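Local coordinates for protein 3',5'-cyclic-nucleotide phosphodiesterase 1 (Saccharomyces cerevisiae, PDB 4OJV) that belongs to the class-II phosphodiesterases of the metallo-hydrolase clan and carries a site with two zinc ions that share one ligand, at residues W204-F209 / T226-R231; V2-T7 / D237-C242; G13-Y18 / V327-A332; V65-E70 / K333-L338. All blocks are in the same frame, centred on the assembly; numbering follows the deposited sequence.

Interactions 1 and 2 lie in the two-sheet core; interactions 3 and 4 lie beside the second subunit. Interaction 1 pairs two antiparallel strands of the hairpin 204-215/222-232. Interaction 2 packs the next strand of that sheet, 238-242, against strand 4-8 of the other sheet. The centres of interactions 1 and 2 are about 11 Å apart, and the two touch. The centres of interactions 3 and 4 are also about 11 Å apart, and they touch, as 327-332 runs into 333-338. Interaction 1 lies about 27 Å from interaction 3, centre to centre. Along the chain interaction 1 is nested inside the other three, which cross one another. Interactions 2 to 4 thus tie early segments to late ones.

Interaction 1 (W204-F209 / T226-R231); sequences WDVIPF and TFYIFR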
# COMPACT_ATOMS: atom_id res chain seq x y z
N TRP A 204 -17.62 -16.68 -18.42
CA TRP A 204 -16.25 -16.65 -18.90
C TRP A 204 -15.48 -17.86 -18.47
O TRP A 204 -15.72 -18.41 -17.40
CB TRP A 204 -15.50 -15.47 -18.33
CG TRP A 204 -15.97 -14.10 -18.68
CD1 TRP A 204 -17.02 -13.72 -19.52
CD2 TRP A 204 -15.40 -12.86 -18.19
NE1 TRP A 204 -17.12 -12.35 -19.59
CE2 TRP A 204 -16.17 -11.78 -18.80
CE3 TRP A 204 -14.35 -12.56 -17.33
CZ2 TRP A 204 -15.88 -10.44 -18.53
CZ3 TRP A 204 -14.07 -11.21 -17.09
CH2 TRP A 204 -14.81 -10.18 -17.67
N ASP A 205 -14.53 -18.27 -19.31
CA ASP A 205 -13.51 -19.23 -18.92
C ASP A 205 -12.30 -18.48 -18.39
O ASP A 205 -11.99 -17.38 -18.86
CB ASP A 205 -13.06 -20.08 -20.11
CG ASP A 205 -14.17 -20.91 -20.71
OD1 ASP A 205 -15.10 -21.31 -19.99
OD2 ASP A 205 -14.07 -21.19 -21.92
N VAL A 206 -11.61 -19.08 -17.42
CA VAL A 206 -10.31 -18.61 -16.95
C VAL A 206 -9.30 -19.73 -17.12
O VAL A 206 -9.56 -20.87 -16.71
CB VAL A 206 -10.37 -18.06 -15.50
CG1 VAL A 206 -10.87 -19.10 -14.50
CG2 VAL A 206 -9.02 -17.49 -15.08
N ILE A 207 -8.16 -19.41 -17.73
CA ILE A 207 -7.14 -20.41 -18.03
C ILE A 207 -5.79 -19.87 -17.54
O ILE A 207 -5.26 -18.92 -18.12
CB ILE A 207 -7.06 -20.75 -19.55
CG1 ILE A 207 -8.44 -20.70 -20.22
CG2 ILE A 207 -6.38 -22.10 -19.73
CD1 ILE A 207 -8.41 -20.78 -21.74
N PRO A 208 -5.25 -20.46 -16.46
CA PRO A 208 -3.99 -19.96 -15.89
C PRO A 208 -2.76 -20.74 -16.37
O PRO A 208 -2.83 -21.97 -16.53
CB PRO A 208 -4.20 -20.19 -14.39
CG PRO A 208 -5.03 -21.43 -14.33
CD PRO A 208 -5.91 -21.42 -15.56
N PHE A 209 -1.66 -20.02 -16.58
CA PHE A 209 -0.41 -20.61 -17.03
C PHE A 209 0.72 -20.10 -16.16
O PHE A 209 0.81 -18.90 -15.89
CB PHE A 209 -0.14 -20.23 -18.48
CG PHE A 209 -1.09 -20.89 -19.45
CD1 PHE A 209 -2.34 -20.35 -19.68
CD2 PHE A 209 -0.72 -22.06 -20.11
CE1 PHE A 209 -3.23 -20.96 -20.56
CE2 PHE A 209 -1.61 -22.68 -20.99
CZ PHE A 209 -2.86 -22.13 -21.21
N THR A 226 2.15 -16.00 -12.96
CA THR A 226 1.02 -16.57 -13.69
C THR A 226 0.56 -15.60 -14.76
O THR A 226 0.56 -14.38 -14.54
CB THR A 226 -0.17 -16.80 -12.73
OG1 THR A 226 0.28 -17.38 -11.50
CG2 THR A 226 -1.26 -17.69 -13.35
N PHE A 227 0.18 -16.15 -15.91
CA PHE A 227 -0.59 -15.44 -16.92
C PHE A 227 -2.01 -16.00 -16.89
O PHE A 227 -2.20 -17.22 -16.81
CB PHE A 227 -0.02 -15.73 -18.31
CG PHE A 227 1.23 -14.97 -18.68
CD1 PHE A 227 1.98 -14.21 -17.78
CD2 PHE A 227 1.69 -15.05 -20.00
CE1 PHE A 227 3.12 -13.53 -18.19
CE2 PHE A 227 2.83 -14.39 -20.41
CZ PHE A 227 3.55 -13.63 -19.50
N TYR A 228 -3.00 -15.12 -16.94
CA TYR A 228 -4.39 -15.53 -16.99
C TYR A 228 -5.03 -15.17 -18.32
O TYR A 228 -4.99 -14.02 -18.74
CB TYR A 228 -5.19 -14.83 -15.89
CG TYR A 228 -4.93 -15.35 -14.49
CD1 TYR A 228 -5.50 -16.54 -14.05
CD2 TYR A 228 -4.13 -14.62 -13.60
CE1 TYR A 228 -5.28 -17.00 -12.77
CE2 TYR A 228 -3.91 -15.09 -12.31
CZ TYR A 228 -4.49 -16.27 -11.90
OH TYR A 228 -4.29 -16.78 -10.63
N ILE A 229 -5.63 -16.17 -18.96
CA ILE A 229 -6.52 -15.92 -20.10
C ILE A 229 -7.96 -15.88 -19.60
O ILE A 229 -8.40 -16.80 -18.91
CB ILE A 229 -6.41 -17.00 -21.20
CG1 ILE A 229 -4.95 -17.20 -21.62
CG2 ILE A 229 -7.32 -16.66 -22.39
CD1 ILE A 229 -4.73 -18.33 -22.60
N PHE A 230 -8.68 -14.82 -19.94
CA PHE A 230 -10.12 -14.75 -19.71
C PHE A 230 -10.82 -14.79 -21.06
O PHE A 230 -10.53 -13.97 -21.92
CB PHE A 230 -10.53 -13.50 -18.92
CG PHE A 230 -9.98 -13.47 -17.53
CD1 PHE A 230 -8.72 -12.93 -17.27
CD2 PHE A 230 -10.69 -14.05 -16.48
CE1 PHE A 230 -8.21 -12.93 -15.98
CE2 PHE A 230 -10.18 -14.05 -15.19
CZ PHE A 230 -8.93 -13.50 -14.94
N ARG A 231 -11.72 -15.75 -21.23
CA ARG A 231 -12.44 -15.93 -22.49
C ARG A 231 -13.93 -15.78 -22.28
O ARG A 231 -14.53 -16.50 -21.48
CB ARG A 231 -12.11 -17.28 -23.11
CG ARG A 231 -12.94 -17.59 -24.36
CD ARG A 231 -12.40 -18.80 -25.11
NE ARG A 231 -12.42 -19.98 -24.27
CZ ARG A 231 -11.54 -20.98 -24.33
NH1 ARG A 231 -10.56 -20.95 -25.22
NH2 ARG A 231 -11.66 -22.01 -23.50
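Asp205 and Arg231 are joined by a salt bridge on one face of the strand pair. Arg231 NE and NH2 both donate to Asp205 OD2, at 3.1 and 3.0 Å. OD2 lies in the guanidinium plane, but the carboxylate is turned 87° from that plane. NE meets the anti lone pair of OD2. Arg231 CG is anti to the backbone N, and a bend at chi3 (60°) brings NE round to the acid. Asp205 OD1 is held separately by Lys198 and Arg233. Ile207 CD1 sits over a face of the guanidinium, 3.9 Å from Arg231 NH2. On the same sheet face as Asp205, Ile229 CD1 reaches Phe209 CE1 at 3.7 Å. Helix 256-267 covers these apolar groups through Phe260 and Tyr263.

The opposite face of the sheet carries Val206, Pro208, Tyr228 and Phe230. Val206 CG2, anti to its backbone N, touches two rings, and the valine lies alongside both, pointing the same way. It is 3.6 Å from Phe230 CE2 and 3.8 Å from Tyr228 CD1. Pro208 CB meets Tyr228 CE1 at 3.7 Å. Trp204 CE3 touches Phe230 CD2 more loosely. The Tyr228 hydroxyl hydrogen-bonds to Ile126 O.

Paired backbone bonds join Asp205 with Arg231, Ile207 with Ile229 and Phe209 with Phe227. Ile229 N to Ile207 O (2.9 Å) is almost straight. This is a regular antiparallel beta hairpin at one side of a mixed sheet in the metallo-beta-lactamase-type fold.

Interaction 2 (V2-T7 / D237-C242); sequences VVFEIT and DCIIVC
Phe4 and Ile239 carry this contact. Its main interaction is CH-pi. Ile239 CG1 stands over the centre of the Phe4 ring, 4.0 Å from the centroid and only 4° off the ring normal. Ile239 CG1 lies between its own backbone N and carbonyl carbon (chi1 53°), which sets it over the ring. The two side chains slide past each other in opposite directions. Val3 CG1 covers the other face of the ring, nearer the rim. The ring is therefore held between a neighbour in its own segment and a residue of the other sheet. Trp204 meets Phe4 edge-to-face.

Apolar packing extends the contact. Ile239 CG2 touches Phe4 CD2 at 3.6 Å. Ile239 CD1 meets Ile6 CD1 tip to tip at 3.8 Å. Leu25 of strand 22-27 also touches both isoleucines.

Polar atoms come close at the Asp237 end. Asp237 O lies near the plane of the Phe4 ring, at its edge, 3.4 Å from CZ. Val3 CG2 comes within 3.3 Å of Asp237 OD2. The carboxylate finds its polar partners elsewhere: OD2 forms a salt bridge with Lys274, and OD1 is hydrogen-bonded to His272.

The strand axes stay 9.4 Å apart, too far for backbone pairing. They run 22° from parallel. The two strands belong to different sheets of the sandwich, and their side chains meet between the sheets. The chemistry suggests a contact held mainly by apolar packing, with the Asp237 charge probably balanced by Lys274.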
# COMPACT_ATOMS: atom_id res chain seq x y z
N VAL A 2 -16.89 -4.44 -28.50
CA VAL A 2 -16.30 -4.46 -27.15
C VAL A 2 -17.00 -5.48 -26.26
O VAL A 2 -18.23 -5.52 -26.17
CB VAL A 2 -16.31 -3.06 -26.50
CG1 VAL A 2 -16.00 -3.13 -25.01
CG2 VAL A 2 -15.31 -2.15 -27.20
N VAL A 3 -16.19 -6.30 -25.61
CA VAL A 3 -16.66 -7.39 -24.77
C VAL A 3 -16.25 -7.19 -23.31
O VAL A 3 -16.98 -7.60 -22.40
CB VAL A 3 -16.14 -8.75 -25.32
CG1 VAL A 3 -16.28 -9.88 -24.32
CG2 VAL A 3 -16.90 -9.10 -26.59
N PHE A 4 -15.09 -6.56 -23.08
CA PHE A 4 -14.52 -6.42 -21.74
C PHE A 4 -14.38 -4.97 -21.31
O PHE A 4 -13.98 -4.12 -22.11
CB PHE A 4 -13.13 -7.06 -21.69
CG PHE A 4 -13.12 -8.54 -21.98
CD1 PHE A 4 -13.43 -9.46 -20.99
CD2 PHE A 4 -12.77 -9.01 -23.25
CE1 PHE A 4 -13.40 -10.82 -21.26
CE2 PHE A 4 -12.74 -10.37 -23.52
CZ PHE A 4 -13.05 -11.28 -22.53
N GLU A 5 -14.65 -4.71 -20.04
CA GLU A 5 -14.27 -3.45 -19.40
C GLU A 5 -13.19 -3.75 -18.37
O GLU A 5 -13.39 -4.60 -17.49
CB GLU A 5 -15.46 -2.77 -18.74
CG GLU A 5 -16.50 -2.28 -19.73
CD GLU A 5 -17.75 -1.68 -19.09
OE1 GLU A 5 -18.67 -1.32 -19.86
OE2 GLU A 5 -17.80 -1.56 -17.85
N ILE A 6 -12.06 -3.06 -18.49
CA ILE A 6 -10.93 -3.27 -17.58
C ILE A 6 -10.66 -1.96 -16.85
O ILE A 6 -10.27 -0.97 -17.48
CB ILE A 6 -9.66 -3.70 -18.33
CG1 ILE A 6 -9.90 -4.96 -19.19
CG2 ILE A 6 -8.53 -3.93 -17.33
CD1 ILE A 6 -8.67 -5.42 -19.94
N THR A 7 -10.86 -1.96 -15.54
CA THR A 7 -10.55 -0.79 -14.73
C THR A 7 -9.13 -0.95 -14.20
O THR A 7 -8.83 -1.91 -13.50
CB THR A 7 -11.51 -0.63 -13.54
OG1 THR A 7 -12.87 -0.78 -13.97
CG2 THR A 7 -11.34 0.74 -12.90
N ASP A 237 -14.22 -13.90 -27.60
CA ASP A 237 -13.18 -12.90 -27.36
C ASP A 237 -12.45 -13.15 -26.05
O ASP A 237 -13.04 -13.60 -25.06
CB ASP A 237 -13.76 -11.48 -27.35
CG ASP A 237 -14.06 -10.95 -28.75
OD1 ASP A 237 -13.83 -11.66 -29.76
OD2 ASP A 237 -14.54 -9.81 -28.81
N CYS A 238 -11.15 -12.87 -26.06
CA CYS A 238 -10.27 -13.10 -24.92
C CYS A 238 -9.42 -11.89 -24.59
O CYS A 238 -9.08 -11.09 -25.47
CB CYS A 238 -9.31 -14.24 -25.21
SG CYS A 238 -10.09 -15.80 -25.63
N ILE A 239 -9.05 -11.80 -23.32
CA ILE A 239 -7.96 -10.92 -22.90
C ILE A 239 -6.96 -11.75 -22.11
O ILE A 239 -7.32 -12.75 -21.49
CB ILE A 239 -8.46 -9.71 -22.08
CG1 ILE A 239 -9.32 -10.18 -20.89
CG2 ILE A 239 -9.16 -8.70 -22.97
CD1 ILE A 239 -9.68 -9.09 -19.91
N ILE A 240 -5.70 -11.33 -22.15
CA ILE A 240 -4.63 -11.96 -21.39
C ILE A 240 -4.15 -10.94 -20.37
O ILE A 240 -3.83 -9.81 -20.73
CB ILE A 240 -3.46 -12.38 -22.31
CG1 ILE A 240 -3.92 -13.43 -23.32
CG2 ILE A 240 -2.27 -12.88 -21.49
CD1 ILE A 240 -2.92 -13.71 -24.43
N VAL A 241 -4.14 -11.33 -19.10
CA VAL A 241 -3.73 -10.42 -18.03
C VAL A 241 -2.59 -11.10 -17.29
O VAL A 241 -2.76 -12.18 -16.73
CB VAL A 241 -4.90 -10.06 -17.08
CG1 VAL A 241 -4.47 -8.98 -16.11
CG2 VAL A 241 -6.12 -9.59 -17.87
N CYS A 242 -1.43 -10.44 -17.27
CA CYS A 242 -0.17 -11.10 -16.88
C CYS A 242 0.35 -10.67 -15.52
O CYS A 242 0.28 -9.50 -15.14
CB CYS A 242 0.92 -10.80 -17.91
SG CYS A 242 0.51 -11.29 -19.60

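Interaction 3 (G13-Y18 / V327-A332); sequences GGPTEY and VKSTPA. With SO4 (sulfate ion), chain B.
Lys328 reaches Gly13 with its ammonium group. NZ donates to Gly13 O at 2.8 Å, tilted 34° from the carbonyl plane. The lysine chain is extended as far as CE and then bends (chi4 -65°), which turns NZ toward that oxygen. NZ also binds sulfate O2 at 2.8 Å and, weakly, O4. The sulfate, probably from the crystallisation liquor, is held by His294 as well.

Ser329 N donates to Gly14 O at 2.9 Å. Gly13 N donates to Val327 O at 3.0 Å, from well above the carbonyl plane. Lys328 CA adds a CA-H...O contact to Gly14 O at 3.1 Å.

Water 1 accepts from Thr16 N and is hydrogen-bonded to Thr16 OG1 and Ser329 OG, each hydroxyl at 2.6 Å.

Gly13 has no side chain, which lets the loops come close: its CA is 4.3 Å from Lys328 CA. Pro15, which follows a cis peptide bond, places CD 3.9 Å from Ser329 CB. Pro15 also packs on Tyr115, and Ser329 on Met111, both of the second subunit.

The two loops meet beside the zinc site. Val327 directly follows the zinc ligand His326. Such loops at the strand ends form the rim of the dinuclear metal site in the metallo-beta-lactamase-type fold.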
# COMPACT_ATOMS: atom_id res chain seq x y z
N GLY A 13 4.93 -0.45 -10.91
CA GLY A 13 5.85 -1.55 -10.61
C GLY A 13 6.69 -1.38 -9.36
O GLY A 13 7.42 -2.29 -9.01
N GLY A 14 6.57 -0.24 -8.68
CA GLY A 14 7.42 0.10 -7.54
C GLY A 14 8.59 0.96 -8.00
O GLY A 14 8.80 1.16 -9.19
N PRO A 15 9.40 1.47 -7.05
CA PRO A 15 9.34 1.16 -5.63
C PRO A 15 8.39 2.03 -4.81
O PRO A 15 8.20 1.74 -3.63
CB PRO A 15 10.78 1.37 -5.17
CG PRO A 15 11.28 2.45 -6.06
CD PRO A 15 10.63 2.21 -7.40
N THR A 16 7.77 3.06 -5.39
CA THR A 16 6.73 3.75 -4.62
C THR A 16 5.59 2.75 -4.39
O THR A 16 5.36 1.84 -5.20
CB THR A 16 6.22 5.06 -5.26
OG1 THR A 16 5.42 4.77 -6.41
CG2 THR A 16 7.38 5.99 -5.64
N GLU A 17 4.89 2.92 -3.28
CA GLU A 17 4.12 1.83 -2.69
C GLU A 17 2.61 1.86 -2.96
O GLU A 17 1.92 0.90 -2.62
CB GLU A 17 4.41 1.74 -1.19
CG GLU A 17 3.74 2.81 -0.34
CD GLU A 17 4.44 4.17 -0.33
OE1 GLU A 17 3.92 5.04 0.39
OE2 GLU A 17 5.48 4.37 -1.01
N TYR A 18 2.10 2.94 -3.56
CA TYR A 18 0.66 3.04 -3.84
C TYR A 18 0.41 2.78 -5.32
O TYR A 18 1.25 3.04 -6.16
CB TYR A 18 0.09 4.42 -3.47
CG TYR A 18 0.19 4.91 -2.02
CD1 TYR A 18 0.80 4.17 -1.02
CD2 TYR A 18 -0.33 6.16 -1.67
CE1 TYR A 18 0.89 4.65 0.28
CE2 TYR A 18 -0.25 6.65 -0.38
CZ TYR A 18 0.37 5.89 0.59
OH TYR A 18 0.45 6.38 1.86
N VAL A 327 5.30 -0.58 -14.83
CA VAL A 327 6.50 0.21 -15.07
C VAL A 327 7.01 0.74 -13.73
O VAL A 327 6.25 1.27 -12.92
CB VAL A 327 6.25 1.36 -16.08
CG1 VAL A 327 7.50 2.23 -16.23
CG2 VAL A 327 5.83 0.79 -17.43
N LYS A 328 8.31 0.58 -13.50
CA LYS A 328 8.92 1.03 -12.26
C LYS A 328 9.32 2.49 -12.32
O LYS A 328 9.66 3.02 -13.39
CB LYS A 328 10.15 0.17 -11.96
CG LYS A 328 9.77 -1.25 -11.55
CD LYS A 328 10.99 -2.11 -11.23
CE LYS A 328 10.61 -3.51 -10.75
NZ LYS A 328 9.88 -3.56 -9.45
N SER A 329 9.31 3.16 -11.17
CA SER A 329 9.96 4.47 -11.07
C SER A 329 11.46 4.30 -11.21
O SER A 329 12.02 3.23 -10.95
CB SER A 329 9.68 5.17 -9.74
OG SER A 329 8.31 5.40 -9.54
N THR A 330 12.12 5.37 -11.59
CA THR A 330 13.56 5.40 -11.69
C THR A 330 13.94 6.86 -11.51
O THR A 330 13.15 7.74 -11.84
CB THR A 330 14.05 4.82 -13.04
OG1 THR A 330 15.47 4.86 -13.10
CG2 THR A 330 13.47 5.58 -14.23
N PRO A 331 15.13 7.13 -10.93
CA PRO A 331 15.53 8.53 -10.77
C PRO A 331 16.11 9.13 -12.06
O PRO A 331 17.26 9.57 -12.09
CB PRO A 331 16.57 8.47 -9.64
CG PRO A 331 17.13 7.09 -9.74
CD PRO A 331 16.03 6.20 -10.23
N ALA A 332 15.30 9.12 -13.11
CA ALA A 332 15.68 9.56 -14.45
C ALA A 332 15.04 10.90 -14.77
O ALA A 332 14.11 11.33 -14.10
CB ALA A 332 15.26 8.53 -15.48
S SO4 B . 8.76 -6.85 -8.26
O1 SO4 B . 8.56 -6.64 -6.80
O2 SO4 B . 10.06 -6.23 -8.66
O3 SO4 B . 8.75 -8.31 -8.59
O4 SO4 B . 7.65 -6.14 -8.95
O HOH W 1 6.97 3.59 -8.15

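Interaction 4 (V65-E70 / K333-L338); sequences VPSFYE and KRDPRL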
# COMPACT_ATOMS: atom_id res chain seq x y z
N VAL A 65 -2.44 13.46 -16.52
CA VAL A 65 -2.25 12.37 -15.57
C VAL A 65 -0.97 12.57 -14.75
O VAL A 65 -0.03 13.22 -15.22
CB VAL A 65 -2.24 10.97 -16.25
CG1 VAL A 65 -3.54 10.72 -17.00
CG2 VAL A 65 -1.05 10.82 -17.19
N PRO A 66 -0.90 12.00 -13.54
CA PRO A 66 0.34 12.16 -12.77
C PRO A 66 1.57 11.57 -13.47
O PRO A 66 1.45 10.56 -14.17
CB PRO A 66 0.06 11.37 -11.48
CG PRO A 66 -1.43 11.40 -11.36
CD PRO A 66 -1.94 11.30 -12.77
N SER A 67 2.72 12.23 -13.30
CA SER A 67 3.97 11.78 -13.89
C SER A 67 5.13 11.93 -12.91
O SER A 67 5.70 10.93 -12.46
CB SER A 67 4.26 12.55 -15.19
OG SER A 67 5.53 12.22 -15.70
N PHE A 68 5.48 13.18 -12.58
CA PHE A 68 6.51 13.55 -11.59
C PHE A 68 7.94 13.57 -12.14
O PHE A 68 8.91 13.56 -11.38
CB PHE A 68 6.38 12.74 -10.29
CG PHE A 68 5.01 12.81 -9.68
CD1 PHE A 68 4.48 14.02 -9.23
CD2 PHE A 68 4.23 11.67 -9.58
CE1 PHE A 68 3.21 14.09 -8.69
CE2 PHE A 68 2.96 11.72 -9.01
CZ PHE A 68 2.45 12.93 -8.57
N TYR A 69 8.07 13.63 -13.46
CA TYR A 69 9.37 13.71 -14.10
C TYR A 69 9.54 15.09 -14.73
O TYR A 69 9.56 16.08 -14.01
CB TYR A 69 9.58 12.55 -15.07
CG TYR A 69 9.61 11.21 -14.37
CD1 TYR A 69 8.43 10.54 -14.02
CD2 TYR A 69 10.82 10.61 -14.03
CE1 TYR A 69 8.45 9.31 -13.37
CE2 TYR A 69 10.86 9.39 -13.37
CZ TYR A 69 9.67 8.74 -13.04
OH TYR A 69 9.70 7.51 -12.40
N GLU A 70 9.63 15.18 -16.05
CA GLU A 70 9.72 16.50 -16.70
C GLU A 70 8.60 17.43 -16.23
O GLU A 70 8.82 18.63 -16.04
CB GLU A 70 9.75 16.35 -18.21
CG GLU A 70 11.04 15.72 -18.70
CD GLU A 70 10.98 15.26 -20.14
OE1 GLU A 70 10.02 14.55 -20.50
OE2 GLU A 70 11.90 15.60 -20.91
N LYS A 333 15.55 11.56 -15.81
CA LYS A 333 15.02 12.86 -16.20
C LYS A 333 13.63 12.73 -16.82
O LYS A 333 12.78 13.60 -16.62
CB LYS A 333 15.97 13.57 -17.17
CG LYS A 333 17.28 14.01 -16.53
CD LYS A 333 18.16 14.76 -17.52
CE LYS A 333 19.43 15.26 -16.85
NZ LYS A 333 20.29 16.05 -17.78
N ARG A 334 13.40 11.65 -17.56
CA ARG A 334 12.14 11.46 -18.29
C ARG A 334 11.34 10.29 -17.73
O ARG A 334 11.90 9.27 -17.32
CB ARG A 334 12.44 11.24 -19.78
CG ARG A 334 11.22 11.22 -20.71
CD ARG A 334 11.57 11.81 -22.07
NE ARG A 334 10.40 11.93 -22.94
CZ ARG A 334 10.06 11.05 -23.87
NH1 ARG A 334 10.79 9.96 -24.07
NH2 ARG A 334 8.97 11.26 -24.61
N ASP A 335 10.03 10.46 -17.73
CA ASP A 335 9.09 9.43 -17.29
C ASP A 335 9.39 8.13 -18.03
O ASP A 335 9.34 8.08 -19.26
CB ASP A 335 7.67 9.93 -17.57
CG ASP A 335 6.58 9.09 -16.92
OD1 ASP A 335 6.66 7.84 -16.90
OD2 ASP A 335 5.60 9.72 -16.47
N PRO A 336 9.73 7.05 -17.28
CA PRO A 336 10.11 5.82 -17.97
C PRO A 336 8.97 5.20 -18.76
O PRO A 336 9.22 4.44 -19.68
CB PRO A 336 10.54 4.89 -16.82
CG PRO A 336 9.84 5.42 -15.63
CD PRO A 336 9.83 6.91 -15.82
N ARG A 337 7.72 5.53 -18.43
CA ARG A 337 6.61 5.03 -19.23
C ARG A 337 6.69 5.58 -20.66
O ARG A 337 6.38 4.87 -21.62
CB ARG A 337 5.28 5.41 -18.60
CG ARG A 337 5.06 4.74 -17.25
CD ARG A 337 3.85 5.26 -16.52
NE ARG A 337 3.95 6.69 -16.24
CZ ARG A 337 2.97 7.43 -15.75
NH1 ARG A 337 1.80 6.86 -15.47
NH2 ARG A 337 3.15 8.73 -15.55
N LEU A 338 7.11 6.84 -20.79
CA LEU A 338 7.26 7.45 -22.11
C LEU A 338 8.46 6.86 -22.84
O LEU A 338 8.37 6.54 -24.03
CB LEU A 338 7.37 8.98 -21.99
CG LEU A 338 6.14 9.68 -21.39
CD1 LEU A 338 6.38 11.17 -21.20
CD2 LEU A 338 4.90 9.43 -22.24
O HOH W 2 -0.39 8.46 -14.48
O HOH W 3 9.03 13.02 -18.44
O HOH W 4 9.08 14.31 -22.90
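Tyr69 lays one ring face against Asp335 and Pro336 at the start of helix 336-350, where Asp335 is the N-cap. Asp335 CA and Pro336 CD each lie 3.7 Å from the ring centroid, over the same face. Both side chains cross the tyrosine at about a right angle, and Pro336 CD comes within 3.3 Å of Tyr69 CZ. The contacts are CH-pi. Thr330 N makes a weak hydrogen bond to Tyr69 OH, which is also hydrogen-bonded to (4S)-2-methyl-2,4-pentanediol, probably from the crystallisation liquor.

The Asp335 carboxylate is gripped by four bonds. Its CG, anti to the backbone N (chi1 -169°), lies 3.5 Å from Ser67 OG. OD1 takes the capping bond from Arg337 N and a second bond from Arg337 NE. OD2 receives Arg337 NH2 on its syn lone pair at 2.8 Å. Ser67 OG reaches OD2 from the anti side at 2.6 Å. These bonds fix the rotation of the carboxylate and may favour its charged form.

Glu70 and Arg334 cross at the exposed edge. Their salt bridge is long, and water 4 joins Glu70 OE1 to Arg334 NE. Arg334 also pairs with Glu342.

Arg337 NH2 donates to a lone pair of Pro66 O at 2.9 Å, and water 2 links the same Pro66 O to Arg337 NH1.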